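Local coordinates for trehalose-6-phosphate phosphatase (Cryptococcus neoformans, PDB 5DX9), which is a phosphatase of the haloacid dehalogenase (HAD) superfamily, with a magnesium ion in its Rossmann-like core and a glycan bound where core and cap meet, at residues Ala52-Cys55 against Lys59-Val62; Val176-Leu181 against Ala210-Thr215; Ala272-Val275 against Ala279-Thr282. One frame throughout, in Å; residues are numbered along the deposited sequence.

How the interactions relate
The three interactions all reach the main mixed sheet of the HAD core, yet they stand at different distances from its ligands. Interaction 2 lies at the metal site and glycan pocket, with D212 on the magnesium ion and K178 and N180 on the glycan. Interaction 3 lies next to it, the centres about 13 Å apart: neighbouring strands 206-211 and 270-275 are joined by probable hydrogen bonds from V275 N to G211 O (2.8 Å) and from G211 N to T273 O (3.1 Å), and K280 also reaches D212 O. Interaction 1 is separate, its centre about 26 Å from that of interaction 2 and about 24 Å from that of interaction 3, and is structural packing within the core.

Interaction 1 (Ala52-Cys55 against Lys59-Val62); sequences AALC and KNVV
With chi1 at -69°, the carboxamide of N60 swings beside its own backbone N and meets the carbonyl of L54; V62, at chi1 -168°, faces C55 SG with CB and both methyls and turns CG2 to L54 O. The contact closes the second half of a right-handed beta-alpha-beta crossover, the unit of strand 21-25, helix 45-56 and strand 60-65 in the Rossmann-like HAD core. N60 ND2 donates to L54 O over 2.9 Å, nearly straight at 161°. L54 O lies in the amide plane of N60, and the donor arrives in the carbonyl plane, so the N-H points onto a carbonyl lone pair. Asparagine suits this place because both ends of its amide are used: OD1 accepts from R21 NE and ND2 also bonds Y15 OH, which fixes the flip of the group. Around this polar point the packing is apolar. L54 itself turns to F25 of strand 21-25 and to F298 and L302 of helix 291-306. The small, polarisable thiol of C55 is consistent with the close approach of the strand, its SG 3.9 Å from V62 CB, while V62 CG2 rests 3.8 Å from L54 O.

Interaction 2 (Val176-Leu181 against Ala210-Thr215); sequences VGKKNL and AGDDKT. With MG (magnesium ion), chain C; GLC (alpha-D-glucopyranose), chain B.
K178 NZ grips D212 OD2 in a 2.7 Å salt bridge, meeting the carboxylate on the anti side, 28° out of its plane. The other oxygen, D212 OD1, binds the magnesium ion at 2.2 Å, so one aspartate is shared between metal and lysine; N26 and D28 supply further protein ligands. The lysine has the length needed here: extended beyond CG, it runs from the cap to the core, its CG passing D213 OD2 at 3.9 Å. D213 is held in turn by a bond from K214 N to its OD1 and by a water that donates to its OD2 over 2.6 Å and accepts from K178 N. In the type II turn from G177 to N180, glycine at the first position leaves room for N180 OD1. The chi1 of N180, 80°, puts CG between the backbone N and the carbonyl carbon and turns the amide toward the alpha-D-glucopyranose. Its ND2 donates to the sugar O2 at 2.6 Å, while K178 O accepts from O2 and O3. The turn joins strands 172-177 and 180-185 of the four-stranded antiparallel cap sheet, on which helix 148-166 packs through L159, and it faces the end of strand 206-211, whose neighbours in the core sheet are strands 21-25 and 270-275.

Interaction 3 (Ala272-Val275 against Ala279-Thr282); sequences ATTV and AKRT
T274 meets T282 tip to tip and K280 obliquely, and the contact is close here: the methyls T274 CG2 and T282 CG2 lie 3.8 Å apart, and T282 OG1 comes within 3.7 Å of T274 CB. Both positions profit from threonine, since each offers a methyl for apolar packing and a hydroxyl for polar neighbours. In T274, chi1 of -170° sets OG1 anti to the backbone N and turns it toward the lysine, with K280 NZ 2.9 Å away. K280 is fully stretched, all four of its torsions close to 180°, which lets the loop send an ammonium group back to the end of the strand. There NZ donates to V275 O over 3.2 Å, from well above the carbonyl plane (42° out of it). Beyond the pair, E217 OE2 and A284 N hold T282 OG1, while T274 OG1 has a weak bond to G211 O and K280 NZ a weak one to D212 O. Lysine fits because its ammonium has several hydrogens to share between V275 O and, weakly, D212 O.

The contrast comes with the other loop residues. A279 and R281 are exposed and make no contact with 272-275; R281, between the two inward-turned residues K280 and T282, directs its side chain away. The loop leads from strand 270-275 to the parallel edge strand 286-288, with no helix in the link, while F220 of helix 217-225 touches both T274 and T282, and strand 206-211 is paired with strand 270-275 on the side away from strand 286-288.

Interaction 1 (Ala52-Cys55 against Lys59-Val62)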
loop_
_atom_site.group_PDB
_atom_site.type_symbol
_atom_site.label_atom_id
_atom_site.label_comp_id
_atom_site.label_asym_id
_atom_site.label_seq_id
_atom_site.Cartn_x
_atom_site.Cartn_y
_atom_site.Cartn_z
ATOM N N ALA A 52 9.014 -12.540 -8.233
ATOM C CA ALA A 52 9.318 -12.757 -9.641
ATOM C C ALA A 52 8.429 -13.848 -10.227
ATOM O O ALA A 52 7.784 -13.647 -11.257
ATOM C CB ALA A 52 10.782 -13.114 -9.817
ATOM N N ALA A 53 8.396 -14.998 -9.560
ATOM C CA ALA A 53 7.575 -16.124 -9.992
ATOM C C ALA A 53 6.102 -15.738 -10.086
ATOM O O ALA A 53 5.398 -16.166 -11.000
ATOM C CB ALA A 53 7.752 -17.300 -9.048
ATOM N N LEU A 54 5.645 -14.927 -9.136
ATOM C CA LEU A 54 4.264 -14.462 -9.122
ATOM C C LEU A 54 3.973 -13.588 -10.335
ATOM O O LEU A 54 2.881 -13.635 -10.896
ATOM C CB LEU A 54 3.965 -13.684 -7.837
ATOM C CG LEU A 54 4.044 -14.431 -6.506
ATOM C CD1 LEU A 54 3.604 -13.520 -5.368
ATOM C CD2 LEU A 54 3.198 -15.691 -6.546
ATOM N N CYS A 55 4.956 -12.787 -10.731
ATOM C CA CYS A 55 4.819 -11.928 -11.902
ATOM C C CYS A 55 4.889 -12.743 -13.193
ATOM O O CYS A 55 4.250 -12.402 -14.188
ATOM C CB CYS A 55 5.898 -10.843 -11.901
ATOM S SG CYS A 55 5.728 -9.624 -10.576
ATOM N N LYS A 59 -1.687 -15.150 -15.065
ATOM C CA LYS A 59 -2.933 -15.144 -14.305
ATOM C C LYS A 59 -2.902 -14.083 -13.206
ATOM O O LYS A 59 -3.944 -13.663 -12.701
ATOM C CB LYS A 59 -3.194 -16.528 -13.703
ATOM C CG LYS A 59 -3.722 -17.550 -14.702
ATOM C CD LYS A 59 -3.619 -18.974 -14.170
ATOM C CE LYS A 59 -2.419 -19.706 -14.764
ATOM N NZ LYS A 59 -2.338 -21.128 -14.309
ATOM N N ASN A 60 -1.697 -13.648 -12.852
ATOM C CA ASN A 60 -1.512 -12.697 -11.761
ATOM C C ASN A 60 -1.360 -11.247 -12.212
ATOM O O ASN A 60 -0.719 -10.957 -13.223
ATOM C CB ASN A 60 -0.289 -13.089 -10.931
ATOM C CG ASN A 60 -0.507 -14.360 -10.139
ATOM O OD1 ASN A 60 -1.637 -14.709 -9.807
ATOM N ND2 ASN A 60 0.579 -15.058 -9.830
ATOM N N VAL A 61 -1.966 -10.340 -11.452
ATOM C CA VAL A 61 -1.667 -8.915 -11.561
ATOM C C VAL A 61 -1.035 -8.465 -10.254
ATOM O O VAL A 61 -1.714 -8.364 -9.232
ATOM C CB VAL A 61 -2.913 -8.076 -11.857
ATOM C CG1 VAL A 61 -2.629 -6.600 -11.605
ATOM C CG2 VAL A 61 -3.369 -8.304 -13.287
ATOM N N VAL A 62 0.267 -8.208 -10.289
ATOM C CA VAL A 62 1.034 -7.986 -9.071
ATOM C C VAL A 62 1.480 -6.533 -8.920
ATOM O O VAL A 62 2.059 -5.947 -9.835
ATOM C CB VAL A 62 2.270 -8.895 -9.031
ATOM C CG1 VAL A 62 2.892 -8.886 -7.645
ATOM C CG2 VAL A 62 1.891 -10.311 -9.444
HETATM O O HOH W 1 2.051 -10.913 -13.931
#

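Interaction 2 (Val176-Leu181 against Ala210-Thr215)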
loop_
_atom_site.group_PDB
_atom_site.type_symbol
_atom_site.label_atom_id
_atom_site.label_comp_id
_atom_site.label_asym_id
_atom_site.label_seq_id
_atom_site.Cartn_x
_atom_site.Cartn_y
_atom_site.Cartn_z
ATOM N N VAL A 176 1.259 9.210 11.338
ATOM C CA VAL A 176 2.145 8.747 12.397
ATOM C C VAL A 176 2.605 7.326 12.089
ATOM O O VAL A 176 1.885 6.355 12.338
ATOM C CB VAL A 176 1.466 8.792 13.776
ATOM C CG1 VAL A 176 2.371 8.171 14.832
ATOM C CG2 VAL A 176 1.113 10.223 14.144
ATOM N N GLY A 177 3.802 7.214 11.528
ATOM C CA GLY A 177 4.326 5.934 11.104
ATOM C C GLY A 177 5.169 5.280 12.176
ATOM O O GLY A 177 5.179 5.718 13.325
ATOM N N LYS A 178 5.874 4.220 11.794
ATOM C CA LYS A 178 6.731 3.498 12.725
ATOM C C LYS A 178 8.016 4.275 12.956
ATOM O O LYS A 178 8.941 4.224 12.157
ATOM C CB LYS A 178 7.029 2.089 12.207
ATOM C CG LYS A 178 5.780 1.258 11.970
ATOM C CD LYS A 178 6.082 -0.227 11.862
ATOM C CE LYS A 178 4.789 -1.043 11.888
ATOM N NZ LYS A 178 5.020 -2.492 11.599
ATOM N N LYS A 179 8.049 5.003 14.065
ATOM C CA LYS A 179 9.178 5.856 14.401
ATOM C C LYS A 179 9.399 6.914 13.326
ATOM O O LYS A 179 10.537 7.231 12.986
ATOM C CB LYS A 179 10.446 5.025 14.593
ATOM C CG LYS A 179 10.385 4.028 15.748
ATOM C CD LYS A 179 10.202 4.731 17.087
ATOM C CE LYS A 179 9.988 3.733 18.215
ATOM N NZ LYS A 179 9.488 4.407 19.445
ATOM N N ASN A 180 8.308 7.436 12.775
ATOM C CA ASN A 180 8.401 8.544 11.835
ATOM C C ASN A 180 7.145 9.401 11.833
ATOM O O ASN A 180 6.099 8.993 12.342
ATOM C CB ASN A 180 8.699 8.026 10.412
ATOM C CG ASN A 180 7.457 7.495 9.678
ATOM O OD1 ASN A 180 6.420 8.154 9.600
ATOM N ND2 ASN A 180 7.583 6.306 9.105
ATOM N N LEU A 181 7.263 10.589 11.252
ATOM C CA LEU A 181 6.109 11.385 10.858
ATOM C C LEU A 181 6.142 11.573 9.346
ATOM O O LEU A 181 7.209 11.773 8.766
ATOM C CB LEU A 181 6.103 12.746 11.552
ATOM C CG LEU A 181 5.678 12.818 13.013
ATOM C CD1 LEU A 181 5.598 14.275 13.453
ATOM C CD2 LEU A 181 4.353 12.105 13.230
ATOM N N ALA A 210 -1.604 -7.396 1.598
ATOM C CA ALA A 210 -0.910 -7.420 2.881
ATOM C C ALA A 210 -0.262 -6.074 3.207
ATOM O O ALA A 210 0.215 -5.368 2.315
ATOM C CB ALA A 210 0.130 -8.519 2.890
ATOM N N GLY A 211 -0.247 -5.735 4.495
ATOM C CA GLY A 211 0.328 -4.488 4.973
ATOM C C GLY A 211 0.496 -4.510 6.483
ATOM O O GLY A 211 -0.228 -5.216 7.182
ATOM N N ASP A 212 1.439 -3.727 6.992
ATOM C CA ASP A 212 1.777 -3.784 8.410
ATOM C C ASP A 212 1.427 -2.514 9.182
ATOM O O ASP A 212 1.410 -2.519 10.411
ATOM C CB ASP A 212 3.267 -4.066 8.570
ATOM C CG ASP A 212 4.119 -2.899 8.123
ATOM O OD1 ASP A 212 3.853 -2.354 7.028
ATOM O OD2 ASP A 212 5.037 -2.512 8.877
ATOM N N ASP A 213 1.157 -1.427 8.469
ATOM C CA ASP A 213 1.004 -0.128 9.119
ATOM C C ASP A 213 -0.441 0.352 9.104
ATOM O O ASP A 213 -1.295 -0.249 8.452
ATOM C CB ASP A 213 1.905 0.909 8.441
ATOM C CG ASP A 213 2.364 1.994 9.394
ATOM O OD1 ASP A 213 1.639 2.278 10.374
ATOM O OD2 ASP A 213 3.456 2.560 9.167
ATOM N N LYS A 214 -0.710 1.444 9.814
ATOM C CA LYS A 214 -2.052 2.022 9.847
ATOM C C LYS A 214 -2.506 2.519 8.472
ATOM O O LYS A 214 -3.700 2.493 8.151
ATOM C CB LYS A 214 -2.115 3.169 10.856
ATOM C CG LYS A 214 -3.444 3.907 10.849
ATOM C CD LYS A 214 -3.492 5.024 11.885
ATOM C CE LYS A 214 -4.806 5.795 11.801
ATOM N NZ LYS A 214 -4.909 6.847 12.850
ATOM N N THR A 215 -1.551 2.977 7.667
ATOM C CA THR A 215 -1.849 3.472 6.328
ATOM C C THR A 215 -2.375 2.345 5.439
ATOM O O THR A 215 -3.047 2.587 4.438
ATOM C CB THR A 215 -0.605 4.102 5.670
ATOM O OG1 THR A 215 0.407 3.103 5.509
ATOM C CG2 THR A 215 -0.060 5.239 6.527
HETATM MG MG MG C . 4.708 -0.953 5.494
HETATM C C1 GLC B . 9.935 2.821 7.374
HETATM C C2 GLC B . 10.108 3.188 8.849
HETATM C C3 GLC B . 11.566 3.488 9.170
HETATM C C4 GLC B . 12.481 2.363 8.707
HETATM C C5 GLC B . 12.230 2.033 7.238
HETATM C C6 GLC B . 12.992 0.787 6.791
HETATM O O2 GLC B . 9.274 4.321 9.159
HETATM O O3 GLC B . 11.715 3.665 10.583
HETATM O O4 GLC B . 13.841 2.771 8.926
HETATM O O5 GLC B . 10.846 1.786 7.002
HETATM O O6 GLC B . 12.744 -0.295 7.698
HETATM O O HOH W 2 0.711 5.182 9.862
HETATM O O HOH W 3 5.864 3.446 8.820
HETATM O O HOH W 4 5.475 -0.372 7.356
HETATM O O HOH W 5 2.970 0.113 5.260
#

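Interaction 3 (Ala272-Val275 against Ala279-Thr282)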
loop_
_atom_site.group_PDB
_atom_site.type_symbol
_atom_site.label_atom_id
_atom_site.label_comp_id
_atom_site.label_asym_id
_atom_site.label_seq_id
_atom_site.Cartn_x
_atom_site.Cartn_y
_atom_site.Cartn_z
ATOM N N ALA A 272 -7.457 -10.294 2.877
ATOM C CA ALA A 272 -6.807 -9.109 3.423
ATOM C C ALA A 272 -6.019 -9.473 4.672
ATOM O O ALA A 272 -6.590 -9.896 5.680
ATOM C CB ALA A 272 -7.832 -8.029 3.730
ATOM N N THR A 273 -4.705 -9.298 4.600
ATOM C CA THR A 273 -3.816 -9.758 5.652
ATOM C C THR A 273 -2.968 -8.626 6.224
ATOM O O THR A 273 -2.200 -7.980 5.508
ATOM C CB THR A 273 -2.886 -10.877 5.134
ATOM O OG1 THR A 273 -3.676 -11.916 4.540
ATOM C CG2 THR A 273 -2.069 -11.459 6.267
ATOM N N THR A 274 -3.115 -8.383 7.520
ATOM C CA THR A 274 -2.243 -7.443 8.203
ATOM C C THR A 274 -1.033 -8.182 8.747
ATOM O O THR A 274 -1.104 -9.376 9.028
ATOM C CB THR A 274 -2.960 -6.717 9.358
ATOM O OG1 THR A 274 -2.132 -5.644 9.831
ATOM C CG2 THR A 274 -3.253 -7.679 10.510
ATOM N N VAL A 275 0.084 -7.472 8.878
ATOM C CA VAL A 275 1.251 -8.027 9.552
ATOM C C VAL A 275 1.300 -7.496 10.982
ATOM O O VAL A 275 1.354 -6.286 11.210
ATOM C CB VAL A 275 2.564 -7.689 8.821
ATOM C CG1 VAL A 275 3.738 -8.353 9.523
ATOM C CG2 VAL A 275 2.494 -8.135 7.371
ATOM N N ALA A 279 -3.917 -10.157 18.255
ATOM C CA ALA A 279 -4.725 -9.198 18.994
ATOM C C ALA A 279 -4.854 -7.866 18.259
ATOM O O ALA A 279 -5.687 -7.036 18.621
ATOM C CB ALA A 279 -4.142 -8.981 20.389
ATOM N N LYS A 280 -4.038 -7.664 17.226
ATOM C CA LYS A 280 -4.037 -6.391 16.508
ATOM C C LYS A 280 -5.405 -6.090 15.905
ATOM O O LYS A 280 -5.947 -6.888 15.145
ATOM C CB LYS A 280 -2.970 -6.386 15.411
ATOM C CG LYS A 280 -2.924 -5.091 14.603
ATOM C CD LYS A 280 -1.806 -5.120 13.566
ATOM C CE LYS A 280 -1.800 -3.856 12.720
ATOM N NZ LYS A 280 -0.714 -3.858 11.695
ATOM N N ARG A 281 -5.963 -4.937 16.259
ATOM C CA ARG A 281 -7.251 -4.524 15.720
ATOM C C ARG A 281 -7.052 -3.976 14.315
ATOM O O ARG A 281 -6.221 -3.098 14.091
ATOM C CB ARG A 281 -7.913 -3.490 16.632
ATOM C CG ARG A 281 -8.120 -3.996 18.054
ATOM C CD ARG A 281 -8.713 -2.932 18.953
ATOM N NE ARG A 281 -8.707 -3.337 20.355
ATOM C CZ ARG A 281 -9.392 -2.718 21.311
ATOM N NH1 ARG A 281 -10.147 -1.669 21.013
ATOM N NH2 ARG A 281 -9.330 -3.152 22.563
ATOM N N THR A 282 -7.819 -4.506 13.370
ATOM C CA THR A 282 -7.561 -4.265 11.958
ATOM C C THR A 282 -8.819 -4.506 11.130
ATOM O O THR A 282 -9.751 -5.170 11.583
ATOM C CB THR A 282 -6.413 -5.172 11.457
ATOM O OG1 THR A 282 -6.177 -4.949 10.062
ATOM C CG2 THR A 282 -6.760 -6.635 11.680
#